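Local coordinates for glyoxalase family protein (Bacillus cereus, PDB 1ZSW) that is of unknown function but binds zinc and belongs to the glyoxalase/bleomycin resistance/dioxygenase superfamily, many of whose members are metal-dependent enzymes, at residues E27-K39 with G240-K252. Residues are numbered along the deposited sequence; the frame is centred on the assembly and turned at random. Where two conformers were deposited one is given.
Sequences EIKGHHHISMVTK and GRGSIHHLAIRVK. With ZN (zinc ion), chain B.
His-33 and His-246 meet at a zinc ion, each binding it through NE2 at 2.1 Å; Glu-294 is the third protein ligand. The two rings come together rim to rim, their planes at 87°. With chi1 at 64° in both, each CG sits between backbone N and carbonyl carbon, which folds the imidazole over the neighbouring strand: Ala-248 CB lies against one face of the His-33 ring, 3.3 Å from its CE1, and Ser-35 CB lies over one face of the His-246 ring, nearest CE1.

In the second shell, His-33 ND1 donates to ND1 of the preceding His-32 and His-246 ND1 to ND1 of His-245, both at 2.8 Å and 174°, which, with the metal bond, should hold each ligand ring against rotation. His-32 NE2 in turn hydrogen-bonds Thr-297 O. Both histidine pairs lie at classic beta bulges: His-32 and His-33 face Ala-248, while His-245 and His-246 face Ser-35, whose carbonyl O takes a 2.7 Å bond from His-245 N.

On the other face Ile-34 packs its CG1 3.6 Å from Ile-244 CG2. At one end Lys-29 CB covers the Arg-250 guanidinium, which pairs with Asp-298; at the other, Lys-39 CD covers that of Arg-241, salt-bridged to Glu-147.

A zinc site built on paired strands, with one histidine from each glyoxalase-family region, is consistent with the vicinal-oxygen-chelate fold. These antiparallel strands run at the middle of an eight-stranded sheet, between strands 83-88 and 292-300, while His-31 and Ile-34 rest on strand 180-188 of the second sheet.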
ATOM      1  N   GLU A  27      16.618  -8.085   5.093  0.70 22.80           N
ATOM      2  CA  GLU A  27      16.227  -6.950   4.249  0.70 23.17           C
ATOM      3  C   GLU A  27      14.710  -6.893   4.209  0.70 21.29           C
ATOM      4  O   GLU A  27      14.027  -7.888   4.475  0.70 22.27           O
ATOM      5  CB  GLU A  27      16.764  -7.099   2.813  0.70 22.18           C
ATOM      6  CG  GLU A  27      16.001  -8.100   1.935  0.70 22.13           C
ATOM      7  CD  GLU A  27      16.637  -8.362   0.555  0.70 26.04           C
ATOM      8  OE1 GLU A  27      17.509  -7.576   0.112  0.70 29.02           O
ATOM      9  OE2 GLU A  27      16.259  -9.360  -0.082  0.70 30.05           O
ATOM     10  N   ILE A  28      14.188  -5.726   3.879  1.00 22.41           N
ATOM     11  CA  ILE A  28      12.766  -5.551   3.588  1.00 19.79           C
ATOM     12  C   ILE A  28      12.686  -5.178   2.121  1.00 20.24           C
ATOM     13  O   ILE A  28      13.157  -4.113   1.727  1.00 18.89           O
ATOM     14  CB  ILE A  28      12.133  -4.416   4.460  1.00 19.23           C
ATOM     15  CG1 ILE A  28      12.105  -4.746   5.960  1.00 22.06           C
ATOM     16  CG2 ILE A  28      10.724  -4.050   3.973  1.00 18.27           C
ATOM     17  CD1 ILE A  28      11.127  -5.836   6.384  1.00 27.21           C
ATOM     18  N   LYS A  29      12.067  -6.024   1.309  1.00 18.44           N
ATOM     19  CA  LYS A  29      12.089  -5.814  -0.142  1.00 18.58           C
ATOM     20  C   LYS A  29      11.303  -4.625  -0.644  1.00 19.34           C
ATOM     21  O   LYS A  29      11.594  -4.124  -1.723  1.00 22.49           O
ATOM     22  CB  LYS A  29      11.682  -7.070  -0.888  1.00 20.51           C
ATOM     23  CG  LYS A  29      12.774  -8.160  -0.778  1.00 24.97           C
ATOM     24  CD  LYS A  29      12.701  -9.149  -1.920  1.00 34.32           C
ATOM     25  CE  LYS A  29      13.600  -8.704  -3.052  1.00 39.90           C
ATOM     26  NZ  LYS A  29      13.705  -9.721  -4.144  1.00 45.49           N
ATOM     27  N   GLY A  30      10.299  -4.198   0.109  1.00 17.86           N
ATOM     28  CA  GLY A  30       9.419  -3.136  -0.393  1.00 18.67           C
ATOM     29  C   GLY A  30       8.069  -3.147   0.312  1.00 17.30           C
ATOM     30  O   GLY A  30       7.820  -3.941   1.231  1.00 19.78           O
ATOM     31  N   HIS A  31       7.215  -2.247  -0.132  1.00 16.03           N
ATOM     32  CA  HIS A  31       5.821  -2.248   0.322  1.00 15.66           C
ATOM     33  C   HIS A  31       5.119  -3.523  -0.122  1.00 15.61           C
ATOM     34  O   HIS A  31       5.356  -4.050  -1.227  1.00 14.91           O
ATOM     35  CB  HIS A  31       5.011  -1.060  -0.212  1.00 16.85           C
ATOM     36  CG  HIS A  31       5.716   0.264  -0.104  1.00 16.18           C
ATOM     37  ND1 HIS A  31       6.275   0.695   1.079  1.00 16.86           N
ATOM     38  CD2 HIS A  31       5.918   1.264  -1.014  1.00 19.69           C
ATOM     39  CE1 HIS A  31       6.802   1.903   0.898  1.00 16.89           C
ATOM     40  NE2 HIS A  31       6.608   2.264  -0.363  1.00 18.66           N
ATOM     41  N   HIS A  32       4.161  -3.948   0.712  1.00 14.88           N
ATOM     42  CA  HIS A  32       3.319  -5.130   0.417  1.00 16.31           C
ATOM     43  C   HIS A  32       1.965  -4.709  -0.141  1.00 17.40           C
ATOM     44  O   HIS A  32       1.567  -5.128  -1.226  1.00 17.92           O
ATOM     45  CB  HIS A  32       3.170  -5.979   1.690  1.00 17.17           C
ATOM     46  CG  HIS A  32       2.521  -7.312   1.474  1.00 15.69           C
ATOM     47  ND1 HIS A  32       1.166  -7.461   1.268  1.00 19.36           N
ATOM     48  CD2 HIS A  32       3.052  -8.563   1.470  1.00 17.43           C
ATOM     49  CE1 HIS A  32       0.878  -8.752   1.159  1.00 21.58           C
ATOM     50  NE2 HIS A  32       2.013  -9.441   1.247  1.00 16.97           N
ATOM     51  N   HIS A  33       1.262  -3.859   0.603  1.00 16.06           N
ATOM     52  CA  HIS A  33      -0.003  -3.303   0.139  1.00 16.24           C
ATOM     53  C   HIS A  33      -0.314  -2.105   0.960  1.00 15.13           C
ATOM     54  O   HIS A  33       0.400  -1.817   1.940  1.00 15.37           O
ATOM     55  CB  HIS A  33      -1.176  -4.321   0.250  1.00 17.00           C
ATOM     56  CG  HIS A  33      -1.510  -4.750   1.651  1.00 16.97           C
ATOM     57  ND1 HIS A  33      -0.900  -5.836   2.255  1.00 17.79           N
ATOM     58  CD2 HIS A  33      -2.447  -4.306   2.533  1.00 18.46           C
ATOM     59  CE1 HIS A  33      -1.411  -6.009   3.467  1.00 14.94           C
ATOM     60  NE2 HIS A  33      -2.359  -5.101   3.656  1.00 19.98           N
ATOM     61  N   ILE A  34      -1.368  -1.392   0.569  1.00 15.05           N
ATOM     62  CA  ILE A  34      -1.808  -0.231   1.343  1.00 13.97           C
ATOM     63  C   ILE A  34      -3.323  -0.262   1.331  1.00 14.08           C
ATOM     64  O   ILE A  34      -3.892  -0.636   0.305  1.00 15.82           O
ATOM     65  CB  ILE A  34      -1.199   1.087   0.740  1.00 13.51           C
ATOM     66  CG1 ILE A  34      -1.435   2.320   1.626  1.00 18.01           C
ATOM     67  CG2 ILE A  34      -1.588   1.280  -0.745  1.00 14.86           C
ATOM     68  CD1 ILE A  34      -0.376   3.428   1.350  1.00 17.66           C
ATOM     69  N   SER A  35      -3.925   0.039   2.471  1.00 14.40           N
ATOM     70  CA  SER A  35      -5.382  -0.130   2.657  1.00 16.01           C
ATOM     71  C   SER A  35      -6.045   1.168   3.067  1.00 14.37           C
ATOM     72  O   SER A  35      -5.492   1.866   3.893  1.00 14.81           O
ATOM     73  CB  SER A  35      -5.679  -1.216   3.703  1.00 19.00           C
ATOM     74  OG  SER A  35      -5.207  -2.460   3.127  1.00 20.58           O
ATOM     75  N   MET A  36      -7.245   1.397   2.520  1.00 14.92           N
ATOM     76  CA  MET A  36      -7.967   2.690   2.565  1.00 15.35           C
ATOM     77  C   MET A  36      -9.430   2.452   2.865  1.00 18.65           C
ATOM     78  O   MET A  36      -9.924   1.320   2.862  1.00 17.68           O
ATOM     79  CB  MET A  36      -7.881   3.337   1.167  1.00 16.03           C
ATOM     80  CG  MET A  36      -6.572   4.052   0.827  1.00 18.36           C
ATOM     81  SD  MET A  36      -5.166   2.971   0.561  1.00 17.65           S
ATOM     82  CE  MET A  36      -5.590   2.251  -1.021  1.00 16.02           C
ATOM     83  N   VAL A  37     -10.136   3.541   3.162  1.00 18.00           N
ATOM     84  CA  VAL A  37     -11.575   3.511   3.382  1.00 17.69           C
ATOM     85  C   VAL A  37     -12.272   4.250   2.248  1.00 19.97           C
ATOM     86  O   VAL A  37     -11.866   5.368   1.901  1.00 20.66           O
ATOM     87  CB  VAL A  37     -11.880   4.191   4.709  1.00 17.78           C
ATOM     88  CG1 VAL A  37     -13.415   4.364   4.932  1.00 18.96           C
ATOM     89  CG2 VAL A  37     -11.277   3.383   5.876  1.00 21.42           C
ATOM     90  N   THR A  38     -13.302   3.603   1.681  1.00 19.22           N
ATOM     91  CA  THR A  38     -14.195   4.198   0.659  1.00 20.40           C
ATOM     92  C   THR A  38     -15.623   4.209   1.182  1.00 19.49           C
ATOM     93  O   THR A  38     -16.018   3.351   1.963  1.00 20.78           O
ATOM     94  CB  THR A  38     -14.130   3.465  -0.712  1.00 22.23           C
ATOM     95  OG1 THR A  38     -14.903   4.183  -1.685  1.00 23.67           O
ATOM     96  CG2 THR A  38     -14.667   2.051  -0.639  1.00 21.35           C
ATOM     97  N   LYS A  39     -16.401   5.205   0.737  1.00 20.68           N
ATOM     98  CA  LYS A  39     -17.812   5.254   1.104  1.00 22.19           C
ATOM     99  C   LYS A  39     -18.682   4.462   0.126  1.00 24.17           C
ATOM    100  O   LYS A  39     -19.823   4.074   0.467  1.00 26.08           O
ATOM    101  CB  LYS A  39     -18.263   6.728   1.089  1.00 21.56           C
ATOM    102  CG  LYS A  39     -19.575   6.943   1.806  1.00 26.96           C
ATOM    103  CD  LYS A  39     -19.944   8.422   1.814  1.00 28.47           C
ATOM    104  CE  LYS A  39     -21.356   8.624   2.376  1.00 33.60           C
ATOM    105  NZ  LYS A  39     -21.499   8.362   3.842  1.00 35.12           N
ATOM    106  N   GLY A 240     -11.770   9.645   7.417  1.00 18.32           N
ATOM    107  CA  GLY A 240     -13.067   9.153   6.919  1.00 18.63           C
ATOM    108  C   GLY A 240     -12.899   8.549   5.532  1.00 21.71           C
ATOM    109  O   GLY A 240     -11.929   7.842   5.287  1.00 20.53           O
ATOM    110  N   ARG A 241     -13.812   8.848   4.605  1.00 19.53           N
ATOM    111  CA  ARG A 241     -13.666   8.349   3.251  1.00 20.24           C
ATOM    112  C   ARG A 241     -12.402   8.932   2.655  1.00 20.84           C
ATOM    113  O   ARG A 241     -12.039  10.107   2.933  1.00 21.94           O
ATOM    114  CB  ARG A 241     -14.924   8.679   2.415  1.00 23.69           C
ATOM    115  CG  ARG A 241     -15.013  10.145   2.049  1.00 23.75           C
ATOM    116  CD  ARG A 241     -16.357  10.528   1.410  1.00 26.42           C
ATOM    117  NE  ARG A 241     -16.641   9.743   0.216  1.00 32.10           N
ATOM    118  CZ  ARG A 241     -17.612   9.996  -0.661  1.00 37.99           C
ATOM    119  NH1 ARG A 241     -17.791   9.191  -1.710  1.00 35.84           N
ATOM    120  NH2 ARG A 241     -18.391  11.058  -0.503  1.00 37.62           N
ATOM    121  N   GLY A 242     -11.661   8.120   1.904  1.00 20.46           N
ATOM    122  CA  GLY A 242     -10.460   8.662   1.266  1.00 18.78           C
ATOM    123  C   GLY A 242      -9.256   8.635   2.204  1.00 19.09           C
ATOM    124  O   GLY A 242      -8.180   9.071   1.796  1.00 20.92           O
ATOM    125  N   SER A 243      -9.423   8.079   3.399  1.00 17.98           N
ATOM    126  CA  SER A 243      -8.306   7.971   4.320  1.00 18.21           C
ATOM    127  C   SER A 243      -7.537   6.688   4.056  1.00 17.32           C
ATOM    128  O   SER A 243      -8.078   5.720   3.519  1.00 17.76           O
ATOM    129  CB  SER A 243      -8.769   7.986   5.792  1.00 17.80           C
ATOM    130  OG  SER A 243      -9.622   6.883   6.105  1.00 19.31           O
ATOM    131  N   ILE A 244      -6.256   6.723   4.427  1.00 15.93           N
ATOM    132  CA  ILE A 244      -5.387   5.562   4.376  1.00 15.71           C
ATOM    133  C   ILE A 244      -5.277   4.979   5.784  1.00 17.76           C
ATOM    134  O   ILE A 244      -4.845   5.660   6.722  1.00 19.57           O
ATOM    135  CB  ILE A 244      -3.994   5.922   3.798  1.00 15.04           C
ATOM    136  CG1 ILE A 244      -4.109   6.492   2.380  1.00 17.89           C
ATOM    137  CG2 ILE A 244      -3.119   4.666   3.801  1.00 17.57           C
ATOM    138  CD1 ILE A 244      -2.898   7.338   1.905  1.00 16.87           C
ATOM    139  N   HIS A 245      -5.650   3.698   5.922  1.00 15.03           N
ATOM    140  CA  HIS A 245      -5.777   3.067   7.205  1.00 16.15           C
ATOM    141  C   HIS A 245      -4.429   2.488   7.696  1.00 16.31           C
ATOM    142  O   HIS A 245      -4.062   2.674   8.835  1.00 16.31           O
ATOM    143  CB  HIS A 245      -6.864   1.995   7.144  1.00 19.61           C
ATOM    144  CG  HIS A 245      -7.068   1.287   8.436  1.00 22.23           C
ATOM    145  ND1 HIS A 245      -6.475   0.073   8.705  1.00 21.56           N
ATOM    146  CD2 HIS A 245      -7.773   1.620   9.542  1.00 26.45           C
ATOM    147  CE1 HIS A 245      -6.819  -0.322   9.920  1.00 27.34           C
ATOM    148  NE2 HIS A 245      -7.600   0.603  10.453  1.00 28.08           N
ATOM    149  N   HIS A 246      -3.687   1.865   6.790  1.00 15.72           N
ATOM    150  CA  HIS A 246      -2.353   1.310   7.141  1.00 13.64           C
ATOM    151  C   HIS A 246      -1.521   1.047   5.903  1.00 13.30           C
ATOM    152  O   HIS A 246      -2.036   0.893   4.802  1.00 14.60           O
ATOM    153  CB  HIS A 246      -2.458  -0.008   7.995  1.00 14.79           C
ATOM    154  CG  HIS A 246      -3.110  -1.154   7.291  1.00 15.69           C
ATOM    155  ND1 HIS A 246      -4.474  -1.377   7.339  1.00 19.78           N
ATOM    156  CD2 HIS A 246      -2.581  -2.198   6.611  1.00 18.03           C
ATOM    157  CE1 HIS A 246      -4.757  -2.469   6.641  1.00 18.59           C
ATOM    158  NE2 HIS A 246      -3.628  -2.975   6.173  1.00 18.73           N
ATOM    159  N   LEU A 247      -0.217   0.946   6.132  1.00 14.37           N
ATOM    160  CA  LEU A 247       0.745   0.557   5.111  1.00 14.21           C
ATOM    161  C   LEU A 247       1.355  -0.758   5.558  1.00 14.61           C
ATOM    162  O   LEU A 247       1.743  -0.879   6.745  1.00 15.99           O
ATOM    163  CB  LEU A 247       1.879   1.594   4.999  1.00 15.85           C
ATOM    164  CG  LEU A 247       3.081   1.175   4.143  1.00 14.03           C
ATOM    165  CD1 LEU A 247       2.739   1.033   2.681  1.00 15.98           C
ATOM    166  CD2 LEU A 247       4.226   2.198   4.322  1.00 16.83           C
ATOM    167  N   ALA A 248       1.370  -1.728   4.635  1.00 13.86           N
ATOM    168  CA  ALA A 248       2.020  -3.034   4.897  1.00 13.35           C
ATOM    169  C   ALA A 248       3.320  -3.137   4.146  1.00 15.01           C
ATOM    170  O   ALA A 248       3.385  -2.726   2.982  1.00 15.95           O
ATOM    171  CB  ALA A 248       1.110  -4.198   4.496  1.00 14.35           C
ATOM    172  N   ILE A 249       4.330  -3.692   4.823  1.00 16.06           N
ATOM    173  CA  ILE A 249       5.652  -3.937   4.219  1.00 16.50           C
ATOM    174  C   ILE A 249       5.900  -5.431   4.125  1.00 17.20           C
ATOM    175  O   ILE A 249       5.337  -6.181   4.890  1.00 16.01           O
ATOM    176  CB  ILE A 249       6.794  -3.230   4.981  1.00 15.99           C
ATOM    177  CG1 ILE A 249       6.961  -3.789   6.397  1.00 16.78           C
ATOM    178  CG2 ILE A 249       6.492  -1.690   5.041  1.00 17.05           C
ATOM    179  CD1 ILE A 249       8.041  -3.079   7.320  1.00 19.68           C
ATOM    180  N   ARG A 250       6.773  -5.818   3.192  1.00 16.34           N
ATOM    181  CA  ARG A 250       6.974  -7.219   2.832  1.00 15.48           C
ATOM    182  C   ARG A 250       8.020  -7.908   3.661  1.00 17.10           C
ATOM    183  O   ARG A 250       9.127  -7.376   3.845  1.00 19.26           O
ATOM    184  CB  ARG A 250       7.452  -7.343   1.364  1.00 16.92           C
ATOM    185  CG  ARG A 250       6.405  -6.850   0.368  1.00 16.40           C
ATOM    186  CD  ARG A 250       7.033  -6.700  -1.012  1.00 19.80           C
ATOM    187  NE  ARG A 250       7.641  -7.971  -1.465  1.00 21.53           N
ATOM    188  CZ  ARG A 250       8.481  -8.088  -2.491  1.00 27.26           C
ATOM    189  NH1 ARG A 250       8.831  -7.025  -3.225  1.00 20.35           N
ATOM    190  NH2 ARG A 250       8.974  -9.279  -2.771  1.00 25.83           N
ATOM    191  N   VAL A 251       7.692  -9.137   4.085  1.00 17.13           N
ATOM    192  CA  VAL A 251       8.748 -10.056   4.561  1.00 16.97           C
ATOM    193  C   VAL A 251       8.641 -11.382   3.806  1.00 17.98           C
ATOM    194  O   VAL A 251       7.623 -11.681   3.233  1.00 19.34           O
ATOM    195  CB  VAL A 251       8.728 -10.222   6.084  1.00 16.59           C
ATOM    196  CG1 VAL A 251       8.816  -8.838   6.742  1.00 17.40           C
ATOM    197  CG2 VAL A 251       7.487 -11.005   6.511  1.00 19.10           C
ATOM    198  N   LYS A 252       9.734 -12.145   3.766  0.80 18.84           N
ATOM    199  CA  LYS A 252       9.811 -13.330   2.921  0.80 20.40           C
ATOM    200  C   LYS A 252       8.940 -14.483   3.380  0.80 19.59           C
ATOM    201  O   LYS A 252       8.373 -15.186   2.562  0.80 22.65           O
ATOM    202  CB  LYS A 252      11.268 -13.793   2.818  0.80 21.92           C
ATOM    203  CG  LYS A 252      11.475 -14.875   1.802  0.80 23.97           C
ATOM    204  CD  LYS A 252      12.914 -15.321   1.897  0.80 29.21           C
ATOM    205  CE  LYS A 252      13.300 -16.100   0.671  0.80 37.45           C
ATOM    206  NZ  LYS A 252      14.724 -16.471   0.810  0.80 39.64           N
TER
HETATM  207 ZN    ZN B 315      -3.434  -4.937   5.479  1.00 23.99          ZN
HETATM  208  O   HOH W   1      11.001  -8.539   2.290  1.00 21.14           O
HETATM  209  O   HOH W   2      11.038  -9.919  -4.707  1.00 39.97           O
HETATM  210  O   HOH W   3       7.304  -4.143  -3.190  1.00 22.11           O